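PDB 3WWC: oxidized polyvinyl alcohol hydrolase from Pseudomonas sp. VM15C, which hydrolyses beta-diketones such as 4,6-nonanedione and carries out the second step in polyvinyl alcohol degradation by cleaving the oxidized polymer. Local coordinates for residues S323-K326 and G327-P330; G139-W142 and K143-G147. The protein carries 1 engineered substitution. All coordinates share one frame; numbering follows the deposited sequence.

Both contacts are local, each formed where one loop folds on itself beside a helix. Contact 1 follows helix 310-322; contact 2 leads into helix 148-160. They share no element, and their nearest atoms are about 13 Å apart. Contact 1 lies at the surface, but its histidine is buried against strands 247-253 and 292-298 of the main sheet. Its chemistry is uncharged: a beta turn, a serine over an imidazole and one bridging water. Contact 2 is partly buried. It joins a partly covered tryptophan, stacked on Trp-124, to charged groups, with a salt bridge, a weak histidine-aspartate bond and an Asx turn. Both lie away from the annotated sites.

Contact 1. Residues S323-K326 and G327-P330; sequences SHPK and GSDP
Gly-327 and Ser-328 close a type II beta turn that starts at Pro-325. Gly-327 takes the third position with a positive phi of 98°, which glycine adopts readily. Ser-328 then grips the O of Pro-325 twice. Ser-328 N donates to Pro-325 O at 3.0 Å, in the carbonyl plane. Ser-328 OG donates to the same Pro-325 O at 2.8 Å, tilted 18° from that plane. The chi1 of -79° keeps OG beside the backbone N, which lets both donors reach one acceptor. OG also lies against CG and CD of the Pro-325 ring. Ser-328 CB sits over one face of the His-324 imidazole, a CH-pi contact 3.6 Å from the ring centroid. A water joins the two residues: it lies 2.8 Å from His-324 NE2 and donates to Ser-328 O. Asp-329 OD2 makes a salt bridge to Arg-331 NH2, while Asp-329 O meets His-324 CE1 near the ring plane at 3.5 Å. Pro-330 CA approaches CE1 as well. The turn follows helix 310-322. His-324 and Pro-330 rest on Val-293 of strand 292-298, and His-324 also touches Ile-248 of strand 247-253.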
loop_
_atom_site.group_PDB
_atom_site.type_symbol
_atom_site.label_atom_id
_atom_site.label_comp_id
_atom_site.label_asym_id
_atom_site.label_seq_id
_atom_site.Cartn_x
_atom_site.Cartn_y
_atom_site.Cartn_z
ATOM N N SER A 323 -2.259 -16.804 -4.524
ATOM C CA SER A 323 -3.232 -17.921 -4.559
ATOM C C SER A 323 -4.606 -17.464 -5.004
ATOM O O SER A 323 -5.529 -18.287 -5.179
ATOM C CB SER A 323 -3.323 -18.579 -3.175
ATOM O OG SER A 323 -4.090 -17.836 -2.234
ATOM N N HIS A 324 -4.791 -16.165 -5.144
ATOM C CA HIS A 324 -6.081 -15.630 -5.562
ATOM C C HIS A 324 -5.845 -14.725 -6.757
ATOM O O HIS A 324 -5.909 -13.499 -6.643
ATOM C CB HIS A 324 -6.701 -14.846 -4.415
ATOM C CG HIS A 324 -8.166 -14.617 -4.593
ATOM N ND1 HIS A 324 -9.069 -15.653 -4.491
ATOM C CD2 HIS A 324 -8.872 -13.519 -4.949
ATOM C CE1 HIS A 324 -10.275 -15.199 -4.785
ATOM N NE2 HIS A 324 -10.193 -13.914 -5.063
ATOM N N PRO A 325 -5.582 -15.311 -7.940
ATOM C CA PRO A 325 -5.345 -14.503 -9.130
ATOM C C PRO A 325 -6.618 -13.710 -9.478
ATOM O O PRO A 325 -7.745 -14.136 -9.188
ATOM C CB PRO A 325 -4.918 -15.528 -10.193
ATOM C CG PRO A 325 -5.624 -16.805 -9.741
ATOM C CD PRO A 325 -5.498 -16.760 -8.214
ATOM N N LYS A 326 -6.441 -12.560 -10.112
ATOM C CA LYS A 326 -7.529 -11.663 -10.389
ATOM C C LYS A 326 -8.703 -12.325 -11.098
ATOM O O LYS A 326 -8.523 -12.967 -12.129
ATOM C CB LYS A 326 -7.025 -10.488 -11.215
ATOM C CG LYS A 326 -8.022 -9.327 -11.165
ATOM C CD LYS A 326 -7.485 -8.128 -11.847
ATOM C CE LYS A 326 -8.384 -6.928 -11.708
ATOM N NZ LYS A 326 -8.557 -6.425 -10.280
ATOM N N GLY A 327 -9.865 -12.210 -10.480
ATOM C CA GLY A 327 -11.097 -12.778 -11.068
ATOM C C GLY A 327 -11.458 -14.118 -10.493
ATOM O O GLY A 327 -12.479 -14.693 -10.890
ATOM N N SER A 328 -10.637 -14.632 -9.580
ATOM C CA SER A 328 -10.893 -15.887 -8.877
ATOM C C SER A 328 -12.123 -15.712 -8.023
ATOM O O SER A 328 -12.433 -14.607 -7.631
ATOM C CB SER A 328 -9.714 -16.206 -7.946
ATOM O OG SER A 328 -8.711 -16.744 -8.720
ATOM N N ASP A 329 -12.806 -16.823 -7.718
ATOM C CA ASP A 329 -14.011 -16.757 -6.885
ATOM C C ASP A 329 -13.622 -16.646 -5.419
ATOM O O ASP A 329 -12.885 -17.485 -4.945
ATOM C CB ASP A 329 -14.770 -18.064 -7.042
ATOM C CG ASP A 329 -16.114 -18.054 -6.354
ATOM O OD1 ASP A 329 -16.384 -17.213 -5.479
ATOM O OD2 ASP A 329 -16.921 -18.926 -6.737
ATOM N N PRO A 330 -14.118 -15.639 -4.696
ATOM C CA PRO A 330 -13.754 -15.540 -3.285
ATOM C C PRO A 330 -14.077 -16.792 -2.504
ATOM O O PRO A 330 -13.416 -17.094 -1.522
ATOM C CB PRO A 330 -14.578 -14.364 -2.801
ATOM C CG PRO A 330 -14.646 -13.499 -4.038
ATOM C CD PRO A 330 -14.919 -14.468 -5.105
HETATM O O HOH W 1 -11.954 -11.918 -6.025
#

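Contact 2. Residues G139-W142 and K143-G147; sequences GEHW and KNDEG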
loop_
_atom_site.group_PDB
_atom_site.type_symbol
_atom_site.label_atom_id
_atom_site.label_comp_id
_atom_site.label_asym_id
_atom_site.label_seq_id
_atom_site.Cartn_x
_atom_site.Cartn_y
_atom_site.Cartn_z
ATOM N N GLY A 139 -7.255 20.177 -1.078
ATOM C CA GLY A 139 -7.356 18.732 -1.375
ATOM C C GLY A 139 -8.579 18.318 -2.172
ATOM O O GLY A 139 -8.716 17.181 -2.600
ATOM N N GLU A 140 -9.498 19.267 -2.385
ATOM C CA GLU A 140 -10.738 18.947 -3.055
ATOM C C GLU A 140 -10.587 18.203 -4.353
ATOM O O GLU A 140 -11.331 17.226 -4.617
ATOM C CB GLU A 140 -11.501 20.262 -3.286
ATOM C CG GLU A 140 -12.852 20.128 -3.980
ATOM C CD GLU A 140 -13.932 19.543 -3.089
ATOM O OE1 GLU A 140 -13.750 19.404 -1.845
ATOM O OE2 GLU A 140 -14.993 19.213 -3.677
ATOM N N HIS A 141 -9.644 18.641 -5.174
ATOM C CA HIS A 141 -9.493 18.021 -6.482
ATOM C C HIS A 141 -9.159 16.537 -6.417
ATOM O O HIS A 141 -9.534 15.770 -7.283
ATOM C CB HIS A 141 -8.404 18.709 -7.319
ATOM C CG HIS A 141 -8.181 18.022 -8.629
ATOM N ND1 HIS A 141 -9.224 17.744 -9.494
ATOM C CD2 HIS A 141 -7.074 17.480 -9.186
ATOM C CE1 HIS A 141 -8.771 17.051 -10.524
ATOM N NE2 HIS A 141 -7.471 16.875 -10.362
ATOM N N TRP A 142 -8.447 16.143 -5.373
ATOM C CA TRP A 142 -8.053 14.751 -5.256
ATOM C C TRP A 142 -9.163 13.869 -4.765
ATOM O O TRP A 142 -8.969 12.668 -4.595
ATOM C CB TRP A 142 -6.788 14.653 -4.381
ATOM C CG TRP A 142 -5.692 15.554 -4.937
ATOM C CD1 TRP A 142 -5.059 16.567 -4.265
ATOM C CD2 TRP A 142 -5.081 15.509 -6.255
ATOM N NE1 TRP A 142 -4.088 17.148 -5.060
ATOM C CE2 TRP A 142 -4.084 16.516 -6.285
ATOM C CE3 TRP A 142 -5.265 14.697 -7.387
ATOM C CZ2 TRP A 142 -3.266 16.741 -7.419
ATOM C CZ3 TRP A 142 -4.456 14.902 -8.498
ATOM C CH2 TRP A 142 -3.459 15.932 -8.506
ATOM N N LYS A 143 -10.351 14.434 -4.538
ATOM C CA LYS A 143 -11.489 13.595 -4.172
ATOM C C LYS A 143 -11.810 12.628 -5.298
ATOM O O LYS A 143 -12.317 11.560 -5.043
ATOM C CB LYS A 143 -12.759 14.414 -3.908
ATOM C CG LYS A 143 -12.729 15.067 -2.610
ATOM C CD LYS A 143 -14.002 15.927 -2.450
ATOM C CE LYS A 143 -14.165 16.361 -1.027
ATOM N NZ LYS A 143 -15.471 17.104 -0.958
ATOM N N ASN A 144 -11.533 12.963 -6.554
ATOM C CA ASN A 144 -11.865 11.947 -7.532
ATOM C C ASN A 144 -10.851 11.850 -8.664
ATOM O O ASN A 144 -11.190 11.522 -9.800
ATOM C CB ASN A 144 -13.325 12.106 -8.042
ATOM C CG ASN A 144 -14.402 11.560 -7.017
ATOM O OD1 ASN A 144 -14.609 10.347 -6.878
ATOM N ND2 ASN A 144 -15.071 12.484 -6.305
ATOM N N ASP A 145 -9.600 12.126 -8.329
ATOM C CA ASP A 145 -8.476 11.995 -9.237
ATOM C C ASP A 145 -7.462 11.171 -8.425
ATOM O O ASP A 145 -7.054 11.596 -7.343
ATOM C CB ASP A 145 -7.875 13.359 -9.591
ATOM C CG ASP A 145 -6.771 13.261 -10.655
ATOM O OD1 ASP A 145 -5.860 12.377 -10.601
ATOM O OD2 ASP A 145 -6.796 14.120 -11.556
ATOM N N GLU A 146 -7.063 10.028 -8.982
ATOM C CA GLU A 146 -6.151 9.096 -8.309
ATOM C C GLU A 146 -4.844 9.730 -7.940
ATOM O O GLU A 146 -4.207 9.326 -6.962
ATOM C CB GLU A 146 -5.893 7.874 -9.205
ATOM C CG GLU A 146 -5.121 8.207 -10.474
ATOM C CD GLU A 146 -4.964 7.000 -11.404
ATOM O OE1 GLU A 146 -4.766 5.883 -10.902
ATOM O OE2 GLU A 146 -5.037 7.166 -12.651
ATOM N N GLY A 147 -4.421 10.741 -8.687
ATOM C CA GLY A 147 -3.117 11.340 -8.382
ATOM C C GLY A 147 -1.987 10.743 -9.205
ATOM O O GLY A 147 -2.113 9.642 -9.716
#
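Lys-143, Trp-142 and Asp-145 carry this contact at the end of a 3-10 turn. The Lys-143 side chain crosses that of Glu-140 at a slant. Lys-143 N donates to Glu-140 O at 3.0 Å, the i to i+3 bond of a 3-10 helix. Its CB and CG lie against the same oxygen. Beyond CG the lysine chain is extended, and Lys-143 NZ makes a salt bridge to Glu-140 OE1 at 3.0 Å, from the syn side. Glu-140 bends at chi2 (73°) to bring its carboxylate round.

Trp-142 and Asp-145 lie side by side. The carboxylate meets the edge of the indole, with Asp-145 CG 3.6 Å from Trp-142 CZ3 and the two planes 80° apart. Asp-145 CB touches Trp-142 CE3. One face of the indole carries His-141 CD2, and Trp-142 also stacks with the ring of Trp-124. Its NE1 donates to Asn-122 O.

Asp-145 divides its oxygens. Asp-145 OD1 accepts from Gly-147 N at 2.9 Å, an Asx turn just before helix 148-160. Asp-145 OD2 takes a weak bond from His-141 NE2 at 3.1 Å, bent to 130°. The Gly-147 bond, helped a little by the weak one, should limit rotation of the carboxylate. Its charge might slightly favour a protonated His-141, which is exposed and also touches a crystal neighbour. The Glu-140 to Lys-143 pair largely offsets its own charges.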